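Local coordinates for glycosylation Associate Protein 2 (Streptococcus agalactiae serotype V, PDB 6OYC) that probably takes part, as a sugar-binding component of the Gap123 complex, in the glycosylation of proteins exported by the accessory Sec system, at residues Pro296-Phe301 with Gln364-Gly369; Lys383-Ala388 with Ser449-Ala454. All blocks are in the same frame, centred on the assembly; numbering follows the deposited sequence.

Overall arrangement
Both contacts tie together parallel neighbours in the mixed sheet of the alpha/beta-hydrolase-like domain, and their centres lie about 10 Å apart. Interaction 1 is in the core: strands 297-301 and 365-370 run side by side, joined by a backbone ladder and by apolar side chains on both faces. Interaction 2 lies nearer the surface, where the chain ahead of strands 388-392 and 452-458 is held mostly by asparagine, serine and threonine side chains, with a strand pairing just beginning at Ala388 and Thr452. The two meet where Leu367 N lies 3.0 Å from Ala388 O, a probable hydrogen bond, so four consecutive strands of the sheet are linked.

Interaction 1 (Pro296-Phe301 with Gln364-Gly369); sequences PLTVYF and QLILSG
Two adjacent parallel strands of the alpha/beta-hydrolase-type sheet meet here, 297-301 beside 365-369, in a register that pairs Leu297 with Leu365 and Val299 with Leu367. Gln364 O accepts from Leu297 N, Leu297 O from Ile366 N, and Ile366 O from Val299 N, the last at 2.7 Å and almost straight. Ser368 O closes the ladder by accepting from Phe301 N. Val299 O is gripped twice: Ser368 OG donates to it at 2.6 Å from above the carbonyl plane, while Ser368 N gives a weak, bent bond (121°). The hydroxyl is turned to this carbonyl by a chi1 of 56°, which sets OG between the backbone N and the carbonyl carbon; it is also hydrogen-bonded to Tyr506 OH. The same OG lies at the edge of the Tyr300 ring, whose CE1 comes within 3.5 Å of Gly369 CA. On this face Ile366 CD1 reaches Pro296 CG at 3.4 Å. On the other, Leu367 CD2 lies alongside Val299, 3.5 Å from its CB, and Leu365 CD1 meets Val299 CG2. Gly369 begins a GxSxG pattern consistent with a nucleophile elbow. Helix 495-514 covers the Pro296, Ile366 and Ser368 face, helix 341-358 packs on Leu297, Val299 and Leu365, and strands 323-327 and 388-392 continue the sheet.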
ATOM      1  N   PRO B 296      -8.360 -18.121  10.033  1.00 48.86           N
ATOM      2  CA  PRO B 296      -8.070 -16.862  10.686  1.00 50.34           C
ATOM      3  C   PRO B 296      -7.772 -15.741   9.711  1.00 48.89           C
ATOM      4  O   PRO B 296      -7.719 -15.979   8.538  1.00 46.12           O
ATOM      5  CB  PRO B 296      -6.807 -17.201  11.412  1.00 47.66           C
ATOM      6  CG  PRO B 296      -6.111 -18.066  10.471  1.00 49.87           C
ATOM      7  CD  PRO B 296      -7.127 -18.812   9.693  1.00 47.91           C
ATOM      8  N   LEU B 297      -7.591 -14.529  10.213  1.00 49.58           N
ATOM      9  CA  LEU B 297      -7.200 -13.409   9.372  1.00 46.93           C
ATOM     10  C   LEU B 297      -5.667 -13.367   9.387  1.00 48.32           C
ATOM     11  O   LEU B 297      -5.063 -13.303  10.425  1.00 46.37           O
ATOM     12  CB  LEU B 297      -7.808 -12.108   9.839  1.00 43.71           C
ATOM     13  CG  LEU B 297      -7.193 -10.797   9.388  1.00 40.69           C
ATOM     14  CD1 LEU B 297      -7.282 -10.656   7.903  1.00 38.37           C
ATOM     15  CD2 LEU B 297      -7.823  -9.618  10.046  1.00 38.83           C
ATOM     16  N   THR B 298      -5.065 -13.388   8.220  1.00 41.38           N
ATOM     17  CA  THR B 298      -3.609 -13.434   8.114  1.00 45.13           C
ATOM     18  C   THR B 298      -3.052 -12.117   7.573  1.00 42.76           C
ATOM     19  O   THR B 298      -3.375 -11.714   6.450  1.00 40.97           O
ATOM     20  CB  THR B 298      -3.191 -14.589   7.216  1.00 44.77           C
ATOM     21  OG1 THR B 298      -3.815 -14.425   5.934  1.00 41.67           O
ATOM     22  CG2 THR B 298      -3.621 -15.911   7.840  1.00 45.14           C
ATOM     23  N   VAL B 299      -2.169 -11.483   8.341  1.00 42.96           N
ATOM     24  CA  VAL B 299      -1.613 -10.172   8.011  1.00 40.56           C
ATOM     25  C   VAL B 299      -0.153 -10.336   7.605  1.00 42.28           C
ATOM     26  O   VAL B 299       0.646 -10.923   8.350  1.00 43.85           O
ATOM     27  CB  VAL B 299      -1.744  -9.201   9.199  1.00 42.60           C
ATOM     28  CG1 VAL B 299      -1.121  -7.844   8.879  1.00 40.16           C
ATOM     29  CG2 VAL B 299      -3.203  -9.051   9.615  1.00 35.87           C
ATOM     30  N   TYR B 300       0.203  -9.810   6.433  1.00 39.70           N
ATOM     31  CA  TYR B 300       1.585  -9.806   5.958  1.00 39.13           C
ATOM     32  C   TYR B 300       2.080  -8.371   5.846  1.00 40.69           C
ATOM     33  O   TYR B 300       1.532  -7.591   5.062  1.00 39.21           O
ATOM     34  CB  TYR B 300       1.706 -10.504   4.606  1.00 39.12           C
ATOM     35  CG  TYR B 300       3.131 -10.617   4.109  1.00 44.45           C
ATOM     36  CD1 TYR B 300       4.091 -11.318   4.839  1.00 41.96           C
ATOM     37  CD2 TYR B 300       3.520 -10.029   2.899  1.00 42.85           C
ATOM     38  CE1 TYR B 300       5.396 -11.428   4.385  1.00 44.16           C
ATOM     39  CE2 TYR B 300       4.828 -10.129   2.442  1.00 43.09           C
ATOM     40  CZ  TYR B 300       5.761 -10.833   3.188  1.00 44.92           C
ATOM     41  OH  TYR B 300       7.055 -10.942   2.734  1.00 44.03           O
ATOM     42  N   PHE B 301       3.103  -8.027   6.634  1.00 37.69           N
ATOM     43  CA  PHE B 301       3.784  -6.746   6.483  1.00 36.89           C
ATOM     44  C   PHE B 301       4.827  -6.841   5.370  1.00 41.29           C
ATOM     45  O   PHE B 301       5.660  -7.755   5.364  1.00 41.09           O
ATOM     46  CB  PHE B 301       4.472  -6.330   7.780  1.00 34.65           C
ATOM     47  CG  PHE B 301       3.536  -5.847   8.860  1.00 37.69           C
ATOM     48  CD1 PHE B 301       2.796  -6.750   9.612  1.00 38.25           C
ATOM     49  CD2 PHE B 301       3.441  -4.501   9.164  1.00 35.06           C
ATOM     50  CE1 PHE B 301       1.956  -6.320  10.614  1.00 40.03           C
ATOM     51  CE2 PHE B 301       2.597  -4.063  10.176  1.00 37.35           C
ATOM     52  CZ  PHE B 301       1.852  -4.973  10.900  1.00 37.83           C
ATOM     53  N   GLN B 364      -7.899 -15.114  16.650  1.00 55.25           N
ATOM     54  CA  GLN B 364      -8.101 -15.524  15.270  1.00 53.53           C
ATOM     55  C   GLN B 364      -7.304 -14.639  14.306  1.00 56.54           C
ATOM     56  O   GLN B 364      -7.666 -14.490  13.134  1.00 54.45           O
ATOM     57  CB  GLN B 364      -9.597 -15.539  14.958  1.00 58.34           C
ATOM     58  CG  GLN B 364     -10.379 -16.467  15.913  1.00 52.61           C
ATOM     59  CD  GLN B 364     -11.891 -16.309  15.848  1.00 58.52           C
ATOM     60  OE1 GLN B 364     -12.441 -15.264  16.204  1.00 55.31           O
ATOM     61  NE2 GLN B 364     -12.576 -17.366  15.413  1.00 67.59           N
ATOM     62  N   LEU B 365      -6.185 -14.082  14.787  1.00 55.49           N
ATOM     63  CA  LEU B 365      -5.339 -13.160  14.036  1.00 51.69           C
ATOM     64  C   LEU B 365      -3.901 -13.670  13.967  1.00 48.89           C
ATOM     65  O   LEU B 365      -3.343 -14.107  14.978  1.00 52.06           O
ATOM     66  CB  LEU B 365      -5.359 -11.771  14.685  1.00 52.00           C
ATOM     67  CG  LEU B 365      -4.241 -10.824  14.252  1.00 50.05           C
ATOM     68  CD1 LEU B 365      -4.440 -10.468  12.786  1.00 44.34           C
ATOM     69  CD2 LEU B 365      -4.204  -9.569  15.125  1.00 44.06           C
ATOM     70  N   ILE B 366      -3.288 -13.592  12.782  1.00 50.52           N
ATOM     71  CA  ILE B 366      -1.894 -14.001  12.571  1.00 51.50           C
ATOM     72  C   ILE B 366      -1.127 -12.867  11.902  1.00 44.88           C
ATOM     73  O   ILE B 366      -1.482 -12.447  10.793  1.00 45.56           O
ATOM     74  CB  ILE B 366      -1.792 -15.272  11.713  1.00 49.78           C
ATOM     75  CG1 ILE B 366      -2.589 -16.405  12.361  1.00 56.66           C
ATOM     76  CG2 ILE B 366      -0.319 -15.663  11.492  1.00 45.14           C
ATOM     77  CD1 ILE B 366      -2.901 -17.494  11.404  1.00 57.55           C
ATOM     78  N   LEU B 367      -0.052 -12.411  12.544  1.00 43.75           N
ATOM     79  CA  LEU B 367       0.837 -11.393  11.989  1.00 43.71           C
ATOM     80  C   LEU B 367       2.115 -12.045  11.478  1.00 44.91           C
ATOM     81  O   LEU B 367       2.655 -12.948  12.120  1.00 44.53           O
ATOM     82  CB  LEU B 367       1.171 -10.330  13.037  1.00 39.20           C
ATOM     83  CG  LEU B 367      -0.060  -9.663  13.641  1.00 43.79           C
ATOM     84  CD1 LEU B 367       0.291  -8.716  14.770  1.00 44.30           C
ATOM     85  CD2 LEU B 367      -0.860  -8.941  12.569  1.00 44.00           C
ATOM     86  N   SER B 368       2.605 -11.578  10.329  1.00 44.55           N
ATOM     87  CA  SER B 368       3.721 -12.233   9.657  1.00 43.55           C
ATOM     88  C   SER B 368       4.535 -11.231   8.845  1.00 43.75           C
ATOM     89  O   SER B 368       4.064 -10.140   8.511  1.00 42.43           O
ATOM     90  CB  SER B 368       3.234 -13.345   8.733  1.00 43.08           C
ATOM     91  OG  SER B 368       2.290 -12.835   7.806  1.00 42.51           O
ATOM     92  N   GLY B 369       5.758 -11.633   8.510  1.00 45.30           N
ATOM     93  CA  GLY B 369       6.607 -10.842   7.635  1.00 44.04           C
ATOM     94  C   GLY B 369       8.019 -11.391   7.594  1.00 48.79           C
ATOM     95  O   GLY B 369       8.396 -12.293   8.348  1.00 50.07           O
TER

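Interaction 2 (Lys383-Ala388 with Ser449-Ala454); sequences KLNPHA and SNTTFA
Asn385 reaches across to Ser449 and Asn450 with both ends of its side-chain amide. Its OD1 accepts from Asn450 N at 2.6 Å, with the donor in the carbonyl plane on a lone pair, while its ND2 donates to Ser449 OG at 2.7 Å, the oxygen lying close to the amide plane. The two bonds together would fix the rotation of the amide, which Asn385 CG, anti to the backbone N (chi1 -160°), carries toward residues 449-450. Asn450 answers with its own side chain, which crosses that of Asn385 at about a right angle; the ND2 of Asn450 gives only a weak bond to Asn385 O.

One residue further on, Thr451 OG1 donates to Pro386 O at 2.8 Å, again in plane and on a lone pair, and its CG2 comes within 4.2 Å of Pro386 CG. The exchange then passes to the backbone: Thr452 N donates to His387 O at 3.1 Å. Ala388 CA approaches Thr452 O at 3.3 Å in a CA-H...O contact.

Farther out, the His387 ring is hydrogen-bonded through ND1 to Asp363 and through NE2 to Asp513, and it meets Phe514 edge-to-face. Pro386 packs on Leu365 and Leu367 of the neighbouring strand 365-370, and Ala388 on Met509 of helix 495-514. Ala388 and Thr452 open the pairing of adjacent parallel strands 388-392 and 452-458, so the contact lies at the N-terminal ends of these strands in the alpha/beta-hydrolase-type sheet, away from the strand C-termini where a nucleophile elbow would sit.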
ATOM      1  N   LYS B 383       0.497  -4.884  20.665  1.00 48.62           N
ATOM      2  CA  LYS B 383      -0.769  -4.224  20.942  1.00 46.13           C
ATOM      3  C   LYS B 383      -1.966  -5.041  20.503  1.00 49.17           C
ATOM      4  O   LYS B 383      -3.108  -4.629  20.748  1.00 44.93           O
ATOM      5  CB  LYS B 383      -0.824  -2.858  20.259  1.00 45.74           C
ATOM      6  CG  LYS B 383      -0.157  -1.756  21.048  1.00 46.83           C
ATOM      7  CD  LYS B 383       1.346  -1.810  20.835  1.00 49.19           C
ATOM      8  CE  LYS B 383       1.984  -0.432  20.811  1.00 43.17           C
ATOM      9  NZ  LYS B 383       3.373  -0.547  20.260  1.00 43.47           N
ATOM     10  N   LEU B 384      -1.740  -6.183  19.859  1.00 47.57           N
ATOM     11  CA  LEU B 384      -2.826  -6.928  19.254  1.00 48.32           C
ATOM     12  C   LEU B 384      -3.042  -8.309  19.855  1.00 52.86           C
ATOM     13  O   LEU B 384      -4.106  -8.900  19.615  1.00 53.69           O
ATOM     14  CB  LEU B 384      -2.594  -7.060  17.741  1.00 47.67           C
ATOM     15  CG  LEU B 384      -2.735  -5.747  16.967  1.00 46.67           C
ATOM     16  CD1 LEU B 384      -2.047  -5.833  15.616  1.00 41.18           C
ATOM     17  CD2 LEU B 384      -4.188  -5.421  16.803  1.00 41.90           C
ATOM     18  N   ASN B 385      -2.085  -8.831  20.629  1.00 51.11           N
ATOM     19  CA  ASN B 385      -2.149 -10.153  21.250  1.00 53.78           C
ATOM     20  C   ASN B 385      -2.629 -11.204  20.235  1.00 50.64           C
ATOM     21  O   ASN B 385      -3.663 -11.839  20.450  1.00 54.95           O
ATOM     22  CB  ASN B 385      -3.045 -10.138  22.485  1.00 58.07           C
ATOM     23  CG  ASN B 385      -2.774 -11.303  23.424  1.00 60.55           C
ATOM     24  OD1 ASN B 385      -2.186 -12.313  23.043  1.00 60.72           O
ATOM     25  ND2 ASN B 385      -3.209 -11.162  24.669  1.00 62.97           N
ATOM     26  N   PRO B 386      -1.920 -11.373  19.125  1.00 52.78           N
ATOM     27  CA  PRO B 386      -2.404 -12.284  18.083  1.00 54.36           C
ATOM     28  C   PRO B 386      -2.238 -13.741  18.488  1.00 57.53           C
ATOM     29  O   PRO B 386      -1.510 -14.099  19.418  1.00 57.59           O
ATOM     30  CB  PRO B 386      -1.522 -11.941  16.882  1.00 52.09           C
ATOM     31  CG  PRO B 386      -0.228 -11.514  17.506  1.00 50.09           C
ATOM     32  CD  PRO B 386      -0.623 -10.773  18.763  1.00 52.12           C
ATOM     33  N   HIS B 387      -2.921 -14.600  17.737  1.00 56.30           N
ATOM     34  CA  HIS B 387      -2.745 -16.031  17.912  1.00 56.91           C
ATOM     35  C   HIS B 387      -1.322 -16.462  17.580  1.00 57.82           C
ATOM     36  O   HIS B 387      -0.726 -17.279  18.292  1.00 61.96           O
ATOM     37  CB  HIS B 387      -3.729 -16.786  17.033  1.00 53.93           C
ATOM     38  CG  HIS B 387      -3.587 -18.267  17.133  1.00 61.59           C
ATOM     39  ND1 HIS B 387      -3.958 -18.970  18.258  1.00 63.21           N
ATOM     40  CD2 HIS B 387      -3.090 -19.178  16.264  1.00 60.59           C
ATOM     41  CE1 HIS B 387      -3.713 -20.254  18.071  1.00 65.18           C
ATOM     42  NE2 HIS B 387      -3.185 -20.408  16.869  1.00 62.51           N
ATOM     43  N   ALA B 388      -0.763 -15.934  16.498  1.00 57.68           N
ATOM     44  CA  ALA B 388       0.532 -16.387  16.025  1.00 52.20           C
ATOM     45  C   ALA B 388       1.255 -15.255  15.304  1.00 51.51           C
ATOM     46  O   ALA B 388       0.635 -14.380  14.694  1.00 49.30           O
ATOM     47  CB  ALA B 388       0.382 -17.594  15.097  1.00 50.00           C
ATOM     48  N   SER B 449      -0.162 -13.026  25.294  1.00 60.39           N
ATOM     49  CA  SER B 449      -0.743 -14.176  25.982  1.00 60.13           C
ATOM     50  C   SER B 449      -1.282 -15.207  24.996  1.00 64.30           C
ATOM     51  O   SER B 449      -1.095 -16.416  25.187  1.00 64.69           O
ATOM     52  CB  SER B 449      -1.838 -13.717  26.944  1.00 56.99           C
ATOM     53  OG  SER B 449      -3.010 -13.316  26.261  1.00 60.35           O
ATOM     54  N   ASN B 450      -1.933 -14.752  23.925  1.00 63.32           N
ATOM     55  CA  ASN B 450      -2.475 -15.651  22.916  1.00 59.95           C
ATOM     56  C   ASN B 450      -1.420 -16.209  21.973  1.00 59.53           C
ATOM     57  O   ASN B 450      -1.754 -17.079  21.160  1.00 58.52           O
ATOM     58  CB  ASN B 450      -3.534 -14.930  22.074  1.00 62.22           C
ATOM     59  CG  ASN B 450      -4.838 -14.735  22.810  1.00 67.06           C
ATOM     60  OD1 ASN B 450      -5.129 -15.446  23.773  1.00 72.20           O
ATOM     61  ND2 ASN B 450      -5.645 -13.781  22.348  1.00 63.27           N
ATOM     62  N   THR B 451      -0.167 -15.754  22.062  1.00 58.89           N
ATOM     63  CA  THR B 451       0.751 -15.785  20.925  1.00 58.01           C
ATOM     64  C   THR B 451       1.743 -16.942  20.976  1.00 58.82           C
ATOM     65  O   THR B 451       2.361 -17.204  22.011  1.00 62.55           O
ATOM     66  CB  THR B 451       1.542 -14.474  20.823  1.00 53.97           C
ATOM     67  OG1 THR B 451       0.688 -13.350  21.069  1.00 49.73           O
ATOM     68  CG2 THR B 451       2.147 -14.348  19.444  1.00 54.17           C
ATOM     69  N   THR B 452       1.926 -17.592  19.824  1.00 55.93           N
ATOM     70  CA  THR B 452       3.052 -18.477  19.545  1.00 60.04           C
ATOM     71  C   THR B 452       3.918 -17.865  18.441  1.00 62.34           C
ATOM     72  O   THR B 452       3.390 -17.277  17.495  1.00 62.14           O
ATOM     73  CB  THR B 452       2.555 -19.859  19.097  1.00 62.52           C
ATOM     74  OG1 THR B 452       1.561 -20.342  20.013  1.00 63.19           O
ATOM     75  CG2 THR B 452       3.708 -20.853  18.996  1.00 61.91           C
ATOM     76  N   PHE B 453       5.244 -18.011  18.537  1.00 60.78           N
ATOM     77  CA  PHE B 453       6.162 -17.449  17.546  1.00 60.26           C
ATOM     78  C   PHE B 453       6.780 -18.553  16.699  1.00 59.55           C
ATOM     79  O   PHE B 453       7.429 -19.459  17.230  1.00 63.54           O
ATOM     80  CB  PHE B 453       7.277 -16.632  18.204  1.00 58.78           C
ATOM     81  CG  PHE B 453       6.810 -15.350  18.824  1.00 56.80           C
ATOM     82  CD1 PHE B 453       6.283 -15.338  20.104  1.00 59.89           C
ATOM     83  CD2 PHE B 453       6.906 -14.152  18.133  1.00 54.92           C
ATOM     84  CE1 PHE B 453       5.856 -14.153  20.686  1.00 62.51           C
ATOM     85  CE2 PHE B 453       6.479 -12.964  18.710  1.00 54.51           C
ATOM     86  CZ  PHE B 453       5.955 -12.963  19.984  1.00 55.37           C
ATOM     87  N   ALA B 454       6.592 -18.465  15.387  1.00 52.91           N
ATOM     88  CA  ALA B 454       7.340 -19.264  14.430  1.00 54.15           C
ATOM     89  C   ALA B 454       8.444 -18.379  13.879  1.00 58.31           C
ATOM     90  O   ALA B 454       8.164 -17.368  13.229  1.00 55.72           O
ATOM     91  CB  ALA B 454       6.448 -19.773  13.302  1.00 52.02           C
TER